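Local coordinates for DNMT2 (PDB 4H0N), which probably methylates both cytosine 38 in the anticodon loop of tRNA(Asp) and cytosine in DNA, with S-adenosylmethionine as methyl donor, at residues Tyr143-Leu148 against Arg177-Thr183; Leu171-Phe175 against Lys329-Glu333; Leu185-Phe189 against Glu326-Ile330; Phe220-Lys225 against Ser246-Pro252. The protein carries 3 engineered substitutions. One frame throughout, in Å; residues are numbered along the deposited sequence.

Contact 1 (Tyr143-Leu148 against Arg177-Thr183); sequences YQEFLL and RRDEIIT
One face of the Tyr143 ring carries the guanidinium of Arg177, whose NH2 lies 3.9 Å above the ring plane near the rim; the planes are 71° apart, and with Arg177 CZ 5.1 Å from the ring centroid the cation-pi attraction is at most weak. The guanidinium uses its edge for stronger bonds. In its own plane it meets Tyr143 O side-on, NE at 2.9 Å and NH2 at 3.1 Å, and also Asp179 OD1, which completes a salt bridge with NH1. Bends at chi2 and chi3 fold the arginine back so that it can hold both partners. A leucine in its place would probably leave Tyr143 O without these two donors and the Asp179 carboxylate without its positive mate.

Further along, the Gln144 amide plugs into the loop backbone. With CG anti to the backbone N (chi1 -180°), OE1 accepts from Arg178 N at 2.8 Å, while NE2 donates to Glu145 O and, weakly, to Arg178 O and Glu180 O. Ile182 crosses this side chain at about a right angle and lies alongside Phe146, with Ile182 CB 3.6 Å from Phe146 CD2.

Strand 141-148 is outermost in the main sheet. Loop 177-183 pairs with it by backbone at a single bridge, Ile182 N to Glu145 O and Leu147 N to Ile182 O; beyond that, guanidinium, amide and a water linking Glu145 N to Arg178 O make the polar links.

Contact 2 (Leu171-Phe175 against Lys329-Glu333); sequences LTWPF and KILFE
The Phe175 ring lies over Ile330, whose CG2 sits beneath one face, 3.9 Å from the ring centroid and 19° off its normal, a CH-pi contact. At the edge of the same ring, near its plane, comes Glu333 OE1, 3.4 Å from Phe175 CB; the carboxylate is turned well away from coplanarity with the ring. Phe175 CB in turn rests over a face of the Trp173 indole, toward the rim, so the two aromatic residues of the loop brace each other before they meet the helix.

Trp173 supplies the polar link. CG anti to the backbone N (chi1 -158°) carries the indole across to the helix, and NE1 donates to Ile330 O at 3.0 Å in a nearly straight bond, with the oxygen in the ring plane. That oxygen also takes Glu333 N, at 3.3 Å, from the opposite face of its carbonyl plane. Beside the indole, Pro174 CD packs on Glu333 C, 3.4 Å away. Around the contact, Arg167 bonds to Leu331 O, and the Phe332 ring stacks on Tyr114.

Glu333 is the last residue of the chain, so Ile330 O has no amide four residues ahead to bind. The indole N-H gives this carbonyl a side-chain donor instead, and the carboxylate oxygen at the Phe175 edge probably gains slightly from the positive rim of the ring.

Contact 3 (Leu185-Phe189 against Glu326-Ile330); sequences LPKDF and ELLKI
Leu185 sends CD2 into the angle between two helix side chains, 3.7 Å from Ile330 CD1 and 3.8 Å from Leu327 CD2, and this apolar cluster is the closely packed half of the contact. Pro186 CD reaches Ile330 CD1, tip to tip. The other half is polar. The Glu326 chain bends at chi2 (-57°) and sets OE1 close at the edge of the Phe189 ring, 3.3 Å from CZ, with carboxylate and ring planes 79° apart. The lysines are looser: Lys187 crosses one face of that ring with CG, but its NZ stays 5.8 Å from Glu326 OE1, and Lys329 NZ holds Glu326 OE2 only by a weak, long salt bridge. With alanine in place of Glu326, the Phe189 edge would probably lose its acidic partner and Lys329 NZ that counter-charge. Beyond Leu185, Leu327 touches Phe146 and Leu116: a helix laid against the central sheet, as in the Rossmann-like fold of class I methyltransferases.

Contact 4 (Phe220-Lys225 against Ser246-Pro252); sequences FDICYK and SIFTDKP
Ser246 OG donates to Asp221 OD1 at 2.6 Å, meeting the carboxylate on its anti side and somewhat out of its plane. The pair is well anchored: the same OD1 forms a salt bridge with Arg229, and Ser246 OG is also bonded to Cys231 N. Next come the backbone bonds of a short parallel ladder. Ile247 N reaches Asp221 O at 2.8 Å, Ile247 O accepts Cys223 N, and Thr249 N closes the run on Cys223 O at 3.2 Å.

Side chains pack on both faces. On the Ile222 and Ile247 face, the Phe220 ring takes Ile247 CG1 over its own face, 3.8 Å from Phe220 CD1. On the Cys223 and Phe248 face, Cys223 SG lies against Ser246 CB, while Phe248 CG, anti to the backbone N (chi1 173°), brings the ring edge to the Tyr224-Lys225 peptide, Phe248 CE1 3.7 Å from Tyr224 C. Farther out, Tyr224 and Thr249 lie side by side, Tyr224 CD1 to Thr249 CG2 3.5 Å, and Val256 of helix 253-262 touches both.

The result is a separate two-stranded parallel sheet, 222-223 with 247-248, joined by a long irregular loop; its place far from the main sheet is consistent with the target recognition domain of C5-cytosine methyltransferases.

How the contacts relate
Contacts 1, 2 and 3 form one cluster, with centres 11 to 14 Å apart. The long loop after strand 161-168 supplies one side of each: it reaches the C-terminal helix in contact 2, pairs with strand 141-148 in contact 1, and returns to the helix in contact 3. Phe175 links contacts 2 and 1, its CZ lying 3.9 Å from Ile182 CD1, and Phe146 CE1 joins contact 1 to contact 3 at Leu327 CD2, 3.6 Å away. Ile330 serves both helix contacts. The Leu327 side chain is about 12 Å from the bound S-adenosyl-L-homocysteine. Contact 4 stands apart, its centre 30 to 41 Å from the others.

Contact 1 (Tyr143-Leu148 against Arg177-Thr183)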
loop_
_atom_site.group_PDB
_atom_site.type_symbol
_atom_site.label_atom_id
_atom_site.label_comp_id
_atom_site.label_asym_id
_atom_site.label_seq_id
_atom_site.Cartn_x
_atom_site.Cartn_y
_atom_site.Cartn_z
ATOM N N TYR A 143 -11.896 11.330 15.469
ATOM C CA TYR A 143 -10.847 10.801 14.602
ATOM C C TYR A 143 -9.422 11.050 15.084
ATOM O O TYR A 143 -9.169 11.896 15.937
ATOM C CB TYR A 143 -10.998 11.413 13.213
ATOM C CG TYR A 143 -10.836 12.915 13.214
ATOM C CD1 TYR A 143 -9.607 13.498 12.944
ATOM C CD2 TYR A 143 -11.909 13.752 13.505
ATOM C CE1 TYR A 143 -9.451 14.870 12.952
ATOM C CE2 TYR A 143 -11.762 15.128 13.512
ATOM C CZ TYR A 143 -10.531 15.680 13.235
ATOM O OH TYR A 143 -10.369 17.043 13.241
ATOM N N GLN A 144 -8.497 10.298 14.508
ATOM C CA GLN A 144 -7.086 10.599 14.619
ATOM C C GLN A 144 -6.419 10.447 13.249
ATOM O O GLN A 144 -6.642 9.456 12.548
ATOM C CB GLN A 144 -6.420 9.674 15.629
ATOM C CG GLN A 144 -4.942 9.937 15.793
ATOM C CD GLN A 144 -4.658 11.308 16.371
ATOM O OE1 GLN A 144 -4.809 11.530 17.575
ATOM N NE2 GLN A 144 -4.237 12.238 15.519
ATOM N N GLU A 145 -5.621 11.440 12.862
ATOM C CA GLU A 145 -4.819 11.347 11.649
ATOM C C GLU A 145 -3.404 10.875 11.962
ATOM O O GLU A 145 -2.823 11.256 12.975
ATOM C CB GLU A 145 -4.753 12.699 10.944
ATOM C CG GLU A 145 -6.091 13.229 10.489
ATOM C CD GLU A 145 -5.960 14.493 9.668
ATOM O OE1 GLU A 145 -5.354 15.467 10.165
ATOM O OE2 GLU A 145 -6.453 14.509 8.520
ATOM N N PHE A 146 -2.848 10.046 11.085
ATOM C CA PHE A 146 -1.484 9.561 11.257
ATOM C C PHE A 146 -0.648 9.815 10.009
ATOM O O PHE A 146 -1.177 9.966 8.911
ATOM C CB PHE A 146 -1.466 8.057 11.527
ATOM C CG PHE A 146 -2.234 7.632 12.748
ATOM C CD1 PHE A 146 -3.591 7.367 12.672
ATOM C CD2 PHE A 146 -1.590 7.445 13.960
ATOM C CE1 PHE A 146 -4.291 6.952 13.786
ATOM C CE2 PHE A 146 -2.284 7.031 15.076
ATOM C CZ PHE A 146 -3.632 6.781 14.988
ATOM N N LEU A 147 0.665 9.857 10.196
ATOM C CA LEU A 147 1.614 9.767 9.096
ATOM C C LEU A 147 2.640 8.703 9.474
ATOM O O LEU A 147 3.625 8.979 10.165
ATOM C CB LEU A 147 2.289 11.112 8.822
ATOM C CG LEU A 147 1.545 12.094 7.913
ATOM C CD1 LEU A 147 2.276 13.427 7.838
ATOM C CD2 LEU A 147 1.350 11.514 6.512
ATOM N N LEU A 148 2.388 7.479 9.025
ATOM C CA LEU A 148 3.172 6.333 9.444
ATOM C C LEU A 148 3.990 5.719 8.332
ATOM O O LEU A 148 3.583 5.678 7.166
ATOM C CB LEU A 148 2.267 5.260 10.022
ATOM C CG LEU A 148 1.508 5.682 11.269
ATOM C CD1 LEU A 148 0.656 4.532 11.755
ATOM C CD2 LEU A 148 2.480 6.128 12.346
ATOM N N ARG A 177 -6.844 10.640 21.666
ATOM C CA ARG A 177 -6.605 11.309 20.394
ATOM C C ARG A 177 -6.231 12.785 20.554
ATOM O O ARG A 177 -6.323 13.349 21.647
ATOM C CB ARG A 177 -7.811 11.135 19.464
ATOM C CG ARG A 177 -9.167 11.455 20.087
ATOM C CD ARG A 177 -9.512 12.914 19.896
ATOM N NE ARG A 177 -9.326 13.313 18.504
ATOM C CZ ARG A 177 -9.124 14.564 18.097
ATOM N NH1 ARG A 177 -9.093 15.554 18.979
ATOM N NH2 ARG A 177 -8.964 14.822 16.802
ATOM N N ARG A 178 -5.801 13.394 19.453
ATOM C CA ARG A 178 -5.339 14.777 19.447
ATOM C C ARG A 178 -5.380 15.317 18.020
ATOM O O ARG A 178 -5.288 14.549 17.056
ATOM C CB ARG A 178 -3.917 14.844 20.001
ATOM C CG ARG A 178 -2.978 13.879 19.317
ATOM C CD ARG A 178 -1.684 13.699 20.090
ATOM N NE ARG A 178 -0.636 13.138 19.241
ATOM C CZ ARG A 178 0.095 13.866 18.400
ATOM N NH1 ARG A 178 -0.106 15.177 18.315
ATOM N NH2 ARG A 178 1.027 13.296 17.646
ATOM N N ASP A 179 -5.509 16.634 17.883
ATOM C CA ASP A 179 -5.637 17.245 16.561
ATOM C C ASP A 179 -4.357 17.194 15.719
ATOM O O ASP A 179 -4.425 17.106 14.495
ATOM C CB ASP A 179 -6.141 18.688 16.671
ATOM C CG ASP A 179 -7.619 18.771 17.019
ATOM O OD1 ASP A 179 -8.144 17.833 17.654
ATOM O OD2 ASP A 179 -8.256 19.784 16.663
ATOM N N GLU A 180 -3.196 17.264 16.367
ATOM C CA GLU A 180 -1.922 17.207 15.648
ATOM C C GLU A 180 -1.655 15.784 15.161
ATOM O O GLU A 180 -2.074 14.812 15.796
ATOM C CB GLU A 180 -0.765 17.707 16.524
ATOM C CG GLU A 180 0.628 17.664 15.877
ATOM C CD GLU A 180 1.744 17.521 16.908
ATOM O OE1 GLU A 180 1.431 17.454 18.117
ATOM O OE2 GLU A 180 2.929 17.468 16.512
ATOM N N ILE A 181 -0.966 15.676 14.027
ATOM C CA ILE A 181 -0.712 14.400 13.364
ATOM C C ILE A 181 0.311 13.537 14.107
ATOM O O ILE A 181 1.376 14.012 14.503
ATOM C CB ILE A 181 -0.253 14.626 11.904
ATOM C CG1 ILE A 181 -1.367 15.307 11.098
ATOM C CG2 ILE A 181 0.186 13.317 11.259
ATOM C CD1 ILE A 181 -1.687 14.638 9.767
ATOM N N ILE A 182 -0.026 12.264 14.284
ATOM C CA ILE A 182 0.827 11.314 14.985
ATOM C C ILE A 182 1.827 10.656 14.039
ATOM O O ILE A 182 1.448 10.121 13.000
ATOM C CB ILE A 182 -0.021 10.222 15.659
ATOM C CG1 ILE A 182 -0.850 10.815 16.796
ATOM C CG2 ILE A 182 0.858 9.106 16.187
ATOM C CD1 ILE A 182 -1.653 9.789 17.568
ATOM N N THR A 183 3.103 10.692 14.411
ATOM C CA THR A 183 4.172 10.169 13.564
ATOM C C THR A 183 4.539 8.726 13.891
ATOM O O THR A 183 5.198 8.053 13.097
ATOM C CB THR A 183 5.436 11.044 13.641
ATOM O OG1 THR A 183 5.605 11.529 14.978
ATOM C CG2 THR A 183 5.316 12.224 12.701
HETATM O O HOH W 1 -6.080 13.937 14.391
#

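Contact 2 (Leu171-Phe175 against Lys329-Glu333)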
loop_
_atom_site.group_PDB
_atom_site.type_symbol
_atom_site.label_atom_id
_atom_site.label_comp_id
_atom_site.label_asym_id
_atom_site.label_seq_id
_atom_site.Cartn_x
_atom_site.Cartn_y
_atom_site.Cartn_z
ATOM N N LEU A 171 -19.581 5.867 20.943
ATOM C CA LEU A 171 -18.961 4.617 21.336
ATOM C C LEU A 171 -17.721 4.991 22.132
ATOM O O LEU A 171 -16.911 5.801 21.679
ATOM C CB LEU A 171 -18.580 3.810 20.095
ATOM C CG LEU A 171 -19.585 3.880 18.940
ATOM C CD1 LEU A 171 -19.033 3.224 17.681
ATOM C CD2 LEU A 171 -20.913 3.251 19.339
ATOM N N THR A 172 -17.583 4.422 23.322
ATOM C CA THR A 172 -16.493 4.782 24.221
ATOM C C THR A 172 -15.139 4.434 23.645
ATOM O O THR A 172 -14.811 3.254 23.496
ATOM C CB THR A 172 -16.615 4.056 25.554
ATOM O OG1 THR A 172 -16.882 2.666 25.311
ATOM C CG2 THR A 172 -17.734 4.665 26.381
ATOM N N TRP A 173 -14.355 5.466 23.342
ATOM C CA TRP A 173 -13.026 5.297 22.765
ATOM C C TRP A 173 -11.926 5.690 23.748
ATOM O O TRP A 173 -11.674 6.877 23.962
ATOM C CB TRP A 173 -12.894 6.132 21.497
ATOM C CG TRP A 173 -11.816 5.647 20.571
ATOM C CD1 TRP A 173 -11.220 4.417 20.575
ATOM C CD2 TRP A 173 -11.207 6.384 19.499
ATOM N NE1 TRP A 173 -10.280 4.346 19.572
ATOM C CE2 TRP A 173 -10.256 5.537 18.900
ATOM C CE3 TRP A 173 -11.377 7.678 18.995
ATOM C CZ2 TRP A 173 -9.477 5.943 17.821
ATOM C CZ3 TRP A 173 -10.604 8.078 17.921
ATOM C CH2 TRP A 173 -9.665 7.215 17.346
ATOM N N PRO A 174 -11.259 4.686 24.337
ATOM C CA PRO A 174 -10.187 4.863 25.322
ATOM C C PRO A 174 -8.987 5.608 24.752
ATOM O O PRO A 174 -8.224 6.203 25.505
ATOM C CB PRO A 174 -9.780 3.425 25.657
ATOM C CG PRO A 174 -10.952 2.591 25.269
ATOM C CD PRO A 174 -11.538 3.265 24.079
ATOM N N PHE A 175 -8.828 5.577 23.434
ATOM C CA PHE A 175 -7.662 6.182 22.796
ATOM C C PHE A 175 -7.563 7.689 23.019
ATOM O O PHE A 175 -8.490 8.425 22.699
ATOM C CB PHE A 175 -7.654 5.889 21.296
ATOM C CG PHE A 175 -6.428 6.392 20.603
ATOM C CD1 PHE A 175 -5.212 5.760 20.787
ATOM C CD2 PHE A 175 -6.481 7.508 19.788
ATOM C CE1 PHE A 175 -4.077 6.221 20.162
ATOM C CE2 PHE A 175 -5.342 7.975 19.161
ATOM C CZ PHE A 175 -4.141 7.330 19.347
ATOM N N LYS A 329 -6.490 -2.212 15.502
ATOM C CA LYS A 329 -6.502 -2.449 16.948
ATOM C C LYS A 329 -6.811 -1.163 17.705
ATOM O O LYS A 329 -7.614 -1.159 18.638
ATOM C CB LYS A 329 -5.170 -3.024 17.431
ATOM C CG LYS A 329 -4.892 -4.422 16.927
ATOM C CD LYS A 329 -3.495 -4.879 17.302
ATOM C CE LYS A 329 -3.087 -6.072 16.464
ATOM N NZ LYS A 329 -2.074 -6.912 17.154
ATOM N N ILE A 330 -6.175 -0.075 17.293
ATOM C CA ILE A 330 -6.378 1.212 17.937
ATOM C C ILE A 330 -7.799 1.729 17.705
ATOM O O ILE A 330 -8.474 2.163 18.641
ATOM C CB ILE A 330 -5.341 2.234 17.439
ATOM C CG1 ILE A 330 -3.969 1.904 18.028
ATOM C CG2 ILE A 330 -5.744 3.648 17.807
ATOM C CD1 ILE A 330 -2.861 2.763 17.501
ATOM N N LEU A 331 -8.252 1.653 16.457
ATOM C CA LEU A 331 -9.572 2.140 16.076
ATOM C C LEU A 331 -10.711 1.463 16.846
ATOM O O LEU A 331 -11.745 2.079 17.110
ATOM C CB LEU A 331 -9.780 1.962 14.568
ATOM C CG LEU A 331 -11.130 2.390 13.974
ATOM C CD1 LEU A 331 -11.447 3.842 14.317
ATOM C CD2 LEU A 331 -11.163 2.171 12.469
ATOM N N PHE A 332 -10.518 0.202 17.214
ATOM C CA PHE A 332 -11.585 -0.583 17.825
ATOM C C PHE A 332 -11.431 -0.774 19.332
ATOM O O PHE A 332 -12.258 -1.432 19.966
ATOM C CB PHE A 332 -11.717 -1.939 17.126
ATOM C CG PHE A 332 -12.320 -1.851 15.752
ATOM C CD1 PHE A 332 -13.633 -2.240 15.531
ATOM C CD2 PHE A 332 -11.584 -1.362 14.682
ATOM C CE1 PHE A 332 -14.197 -2.152 14.265
ATOM C CE2 PHE A 332 -12.143 -1.273 13.421
ATOM C CZ PHE A 332 -13.449 -1.670 13.211
ATOM N N GLU A 333 -10.385 -0.199 19.912
ATOM C CA GLU A 333 -10.186 -0.337 21.346
ATOM C C GLU A 333 -11.176 0.547 22.105
ATOM O O GLU A 333 -12.175 0.065 22.647
ATOM C CB GLU A 333 -8.746 0.005 21.736
ATOM C CG GLU A 333 -8.483 1.490 21.875
ATOM C CD GLU A 333 -7.006 1.810 22.046
ATOM O OE1 GLU A 333 -6.694 2.875 22.618
ATOM O OE2 GLU A 333 -6.159 1.004 21.603
#

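Contact 3 (Leu185-Phe189 against Glu326-Ile330)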
loop_
_atom_site.group_PDB
_atom_site.type_symbol
_atom_site.label_atom_id
_atom_site.label_comp_id
_atom_site.label_asym_id
_atom_site.label_seq_id
_atom_site.Cartn_x
_atom_site.Cartn_y
_atom_site.Cartn_z
ATOM N N LEU A 185 2.891 5.139 16.354
ATOM C CA LEU A 185 1.945 4.533 17.287
ATOM C C LEU A 185 2.523 4.493 18.701
ATOM O O LEU A 185 3.747 4.502 18.871
ATOM C CB LEU A 185 1.595 3.114 16.825
ATOM C CG LEU A 185 1.343 2.904 15.329
ATOM C CD1 LEU A 185 2.119 1.694 14.836
ATOM C CD2 LEU A 185 -0.138 2.739 15.019
ATOM N N PRO A 186 1.645 4.461 19.721
ATOM C CA PRO A 186 2.050 4.370 21.135
ATOM C C PRO A 186 2.867 3.119 21.422
ATOM O O PRO A 186 3.764 3.133 22.264
ATOM C CB PRO A 186 0.712 4.280 21.876
ATOM C CG PRO A 186 -0.268 4.931 20.967
ATOM C CD PRO A 186 0.185 4.614 19.574
ATOM N N LYS A 187 2.534 2.041 20.725
ATOM C CA LYS A 187 3.255 0.785 20.838
ATOM C C LYS A 187 4.585 0.883 20.099
ATOM O O LYS A 187 4.623 1.256 18.924
ATOM C CB LYS A 187 2.405 -0.348 20.257
ATOM C CG LYS A 187 3.063 -1.710 20.293
ATOM C CD LYS A 187 2.068 -2.800 19.930
ATOM C CE LYS A 187 2.733 -4.164 19.904
ATOM N NZ LYS A 187 3.567 -4.373 21.115
ATOM N N ASP A 188 5.674 0.561 20.795
ATOM C CA ASP A 188 7.008 0.580 20.200
ATOM C C ASP A 188 7.381 -0.818 19.714
ATOM O O ASP A 188 7.342 -1.784 20.485
ATOM C CB ASP A 188 8.038 1.075 21.219
ATOM C CG ASP A 188 9.324 1.568 20.570
ATOM O OD1 ASP A 188 9.637 1.133 19.439
ATOM O OD2 ASP A 188 10.026 2.393 21.196
ATOM N N PHE A 189 7.745 -0.925 18.439
ATOM C CA PHE A 189 8.103 -2.217 17.863
ATOM C C PHE A 189 9.610 -2.418 17.790
ATOM O O PHE A 189 10.083 -3.464 17.351
ATOM C CB PHE A 189 7.469 -2.390 16.485
ATOM C CG PHE A 189 5.968 -2.449 16.515
ATOM C CD1 PHE A 189 5.214 -1.283 16.498
ATOM C CD2 PHE A 189 5.309 -3.669 16.559
ATOM C CE1 PHE A 189 3.830 -1.333 16.524
ATOM C CE2 PHE A 189 3.924 -3.726 16.584
ATOM C CZ PHE A 189 3.185 -2.557 16.567
ATOM N N GLU A 326 -2.350 -2.780 13.003
ATOM C CA GLU A 326 -2.093 -2.015 14.221
ATOM C C GLU A 326 -3.051 -0.841 14.422
ATOM O O GLU A 326 -3.407 -0.522 15.553
ATOM C CB GLU A 326 -0.637 -1.546 14.277
ATOM C CG GLU A 326 0.353 -2.683 14.466
ATOM C CD GLU A 326 0.071 -3.503 15.715
ATOM O OE1 GLU A 326 -0.091 -2.910 16.806
ATOM O OE2 GLU A 326 0.001 -4.746 15.606
ATOM N N LEU A 327 -3.462 -0.198 13.332
ATOM C CA LEU A 327 -4.410 0.913 13.416
ATOM C C LEU A 327 -5.813 0.391 13.699
ATOM O O LEU A 327 -6.580 1.015 14.437
ATOM C CB LEU A 327 -4.404 1.738 12.127
ATOM C CG LEU A 327 -3.165 2.582 11.822
ATOM C CD1 LEU A 327 -3.236 3.129 10.414
ATOM C CD2 LEU A 327 -3.021 3.715 12.815
ATOM N N LEU A 328 -6.144 -0.757 13.110
ATOM C CA LEU A 328 -7.417 -1.422 13.388
ATOM C C LEU A 328 -7.567 -1.744 14.872
ATOM O O LEU A 328 -8.645 -1.561 15.438
ATOM C CB LEU A 328 -7.580 -2.690 12.542
ATOM C CG LEU A 328 -7.953 -2.492 11.069
ATOM C CD1 LEU A 328 -7.869 -3.808 10.311
ATOM C CD2 LEU A 328 -9.340 -1.904 10.947
ATOM N N LYS A 329 -6.490 -2.212 15.502
ATOM C CA LYS A 329 -6.502 -2.449 16.948
ATOM C C LYS A 329 -6.811 -1.163 17.705
ATOM O O LYS A 329 -7.614 -1.159 18.638
ATOM C CB LYS A 329 -5.170 -3.024 17.431
ATOM C CG LYS A 329 -4.892 -4.422 16.927
ATOM C CD LYS A 329 -3.495 -4.879 17.302
ATOM C CE LYS A 329 -3.087 -6.072 16.464
ATOM N NZ LYS A 329 -2.074 -6.912 17.154
ATOM N N ILE A 330 -6.175 -0.075 17.293
ATOM C CA ILE A 330 -6.378 1.212 17.937
ATOM C C ILE A 330 -7.799 1.729 17.705
ATOM O O ILE A 330 -8.474 2.163 18.641
ATOM C CB ILE A 330 -5.341 2.234 17.439
ATOM C CG1 ILE A 330 -3.969 1.904 18.028
ATOM C CG2 ILE A 330 -5.744 3.648 17.807
ATOM C CD1 ILE A 330 -2.861 2.763 17.501
#

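Contact 4 (Phe220-Lys225 against Ser246-Pro252)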
loop_
_atom_site.group_PDB
_atom_site.type_symbol
_atom_site.label_atom_id
_atom_site.label_comp_id
_atom_site.label_asym_id
_atom_site.label_seq_id
_atom_site.Cartn_x
_atom_site.Cartn_y
_atom_site.Cartn_z
ATOM N N PHE A 220 20.525 3.666 -8.227
ATOM C CA PHE A 220 19.949 2.499 -7.585
ATOM C C PHE A 220 20.158 2.600 -6.089
ATOM O O PHE A 220 21.187 3.096 -5.637
ATOM C CB PHE A 220 20.626 1.228 -8.093
ATOM C CG PHE A 220 20.069 0.718 -9.388
ATOM C CD1 PHE A 220 18.720 0.834 -9.673
ATOM C CD2 PHE A 220 20.894 0.109 -10.318
ATOM C CE1 PHE A 220 18.204 0.356 -10.866
ATOM C CE2 PHE A 220 20.386 -0.366 -11.517
ATOM C CZ PHE A 220 19.040 -0.240 -11.792
ATOM N N ASP A 221 19.175 2.144 -5.319
ATOM C CA ASP A 221 19.390 1.888 -3.901
ATOM C C ASP A 221 19.528 0.393 -3.704
ATOM O O ASP A 221 18.601 -0.362 -3.987
ATOM C CB ASP A 221 18.239 2.396 -3.038
ATOM C CG ASP A 221 18.432 2.049 -1.568
ATOM O OD1 ASP A 221 17.509 1.469 -0.958
ATOM O OD2 ASP A 221 19.519 2.347 -1.023
ATOM N N ILE A 222 20.682 -0.037 -3.216
ATOM C CA ILE A 222 20.943 -1.457 -3.084
ATOM C C ILE A 222 20.675 -1.968 -1.675
ATOM O O ILE A 222 20.960 -1.286 -0.688
ATOM C CB ILE A 222 22.387 -1.799 -3.482
ATOM C CG1 ILE A 222 22.827 -0.930 -4.665
ATOM C CG2 ILE A 222 22.517 -3.291 -3.782
ATOM C CD1 ILE A 222 23.155 -1.698 -5.917
ATOM N N CYS A 223 20.121 -3.172 -1.593
ATOM C CA CYS A 223 19.943 -3.854 -0.318
ATOM C C CYS A 223 20.694 -5.177 -0.250
ATOM O O CYS A 223 20.958 -5.816 -1.271
ATOM C CB CYS A 223 18.463 -4.084 -0.038
ATOM S SG CYS A 223 17.602 -2.567 0.339
ATOM N N TYR A 224 21.030 -5.574 0.971
ATOM C CA TYR A 224 21.708 -6.835 1.225
ATOM C C TYR A 224 20.935 -7.561 2.320
ATOM O O TYR A 224 19.984 -7.010 2.875
ATOM C CB TYR A 224 23.158 -6.577 1.635
ATOM C CG TYR A 224 23.788 -5.455 0.843
ATOM C CD1 TYR A 224 24.510 -5.710 -0.316
ATOM C CD2 TYR A 224 23.635 -4.133 1.243
ATOM C CE1 TYR A 224 25.070 -4.681 -1.046
ATOM C CE2 TYR A 224 24.186 -3.100 0.518
ATOM C CZ TYR A 224 24.902 -3.378 -0.622
ATOM O OH TYR A 224 25.445 -2.334 -1.330
ATOM N N LYS A 225 21.323 -8.794 2.625
ATOM C CA LYS A 225 20.611 -9.583 3.628
ATOM C C LYS A 225 20.642 -8.948 5.022
ATOM O O LYS A 225 19.750 -9.192 5.837
ATOM C CB LYS A 225 21.165 -11.005 3.678
ATOM C CG LYS A 225 22.639 -11.070 4.024
ATOM C CD LYS A 225 23.195 -12.460 3.765
ATOM C CE LYS A 225 24.693 -12.413 3.495
ATOM N NZ LYS A 225 25.284 -13.776 3.392
ATOM N N SER A 246 13.886 -0.643 -4.076
ATOM C CA SER A 246 15.263 -1.068 -3.871
ATOM C C SER A 246 15.668 -2.239 -4.755
ATOM O O SER A 246 14.829 -2.992 -5.258
ATOM C CB SER A 246 15.510 -1.426 -2.404
ATOM O OG SER A 246 15.653 -0.263 -1.611
ATOM N N ILE A 247 16.977 -2.374 -4.927
ATOM C CA ILE A 247 17.584 -3.469 -5.671
ATOM C C ILE A 247 18.359 -4.345 -4.683
ATOM O O ILE A 247 18.886 -3.843 -3.689
ATOM C CB ILE A 247 18.505 -2.908 -6.777
ATOM C CG1 ILE A 247 17.652 -2.285 -7.876
ATOM C CG2 ILE A 247 19.383 -3.981 -7.371
ATOM C CD1 ILE A 247 16.559 -3.196 -8.365
ATOM N N PHE A 248 18.405 -5.650 -4.936
ATOM C CA PHE A 248 19.061 -6.574 -4.019
ATOM C C PHE A 248 20.234 -7.312 -4.658
ATOM O O PHE A 248 20.226 -7.593 -5.858
ATOM C CB PHE A 248 18.050 -7.589 -3.483
ATOM C CG PHE A 248 18.672 -8.680 -2.668
ATOM C CD1 PHE A 248 19.021 -8.455 -1.349
ATOM C CD2 PHE A 248 18.923 -9.924 -3.222
ATOM C CE1 PHE A 248 19.609 -9.450 -0.593
ATOM C CE2 PHE A 248 19.505 -10.925 -2.473
ATOM C CZ PHE A 248 19.848 -10.689 -1.155
ATOM N N THR A 249 21.233 -7.629 -3.838
ATOM C CA THR A 249 22.328 -8.502 -4.242
ATOM C C THR A 249 22.742 -9.383 -3.073
ATOM O O THR A 249 22.470 -9.060 -1.919
ATOM C CB THR A 249 23.552 -7.713 -4.726
ATOM O OG1 THR A 249 24.472 -8.614 -5.349
ATOM C CG2 THR A 249 24.244 -7.028 -3.570
ATOM N N ASP A 250 23.394 -10.501 -3.376
ATOM C CA ASP A 250 23.860 -11.415 -2.339
ATOM C C ASP A 250 25.299 -11.091 -1.986
ATOM O O ASP A 250 25.842 -11.604 -1.006
ATOM C CB ASP A 250 23.756 -12.863 -2.815
ATOM C CG ASP A 250 22.354 -13.231 -3.248
ATOM O OD1 ASP A 250 21.626 -13.853 -2.445
ATOM O OD2 ASP A 250 21.978 -12.890 -4.392
ATOM N N LYS A 251 25.909 -10.231 -2.797
ATOM C CA LYS A 251 27.312 -9.872 -2.639
ATOM C C LYS A 251 27.490 -8.930 -1.447
ATOM O O LYS A 251 26.559 -8.229 -1.059
ATOM C CB LYS A 251 27.849 -9.196 -3.913
ATOM C CG LYS A 251 27.842 -10.025 -5.195
ATOM C CD LYS A 251 28.813 -11.165 -5.055
ATOM C CE LYS A 251 29.436 -11.578 -6.372
ATOM N NZ LYS A 251 29.973 -12.948 -6.271
ATOM N N PRO A 252 28.682 -8.937 -0.834
ATOM C CA PRO A 252 29.007 -7.986 0.237
ATOM C C PRO A 252 28.962 -6.546 -0.266
ATOM O O PRO A 252 29.284 -6.286 -1.427
ATOM C CB PRO A 252 30.442 -8.367 0.614
ATOM C CG PRO A 252 30.561 -9.794 0.214
ATOM C CD PRO A 252 29.753 -9.926 -1.032
#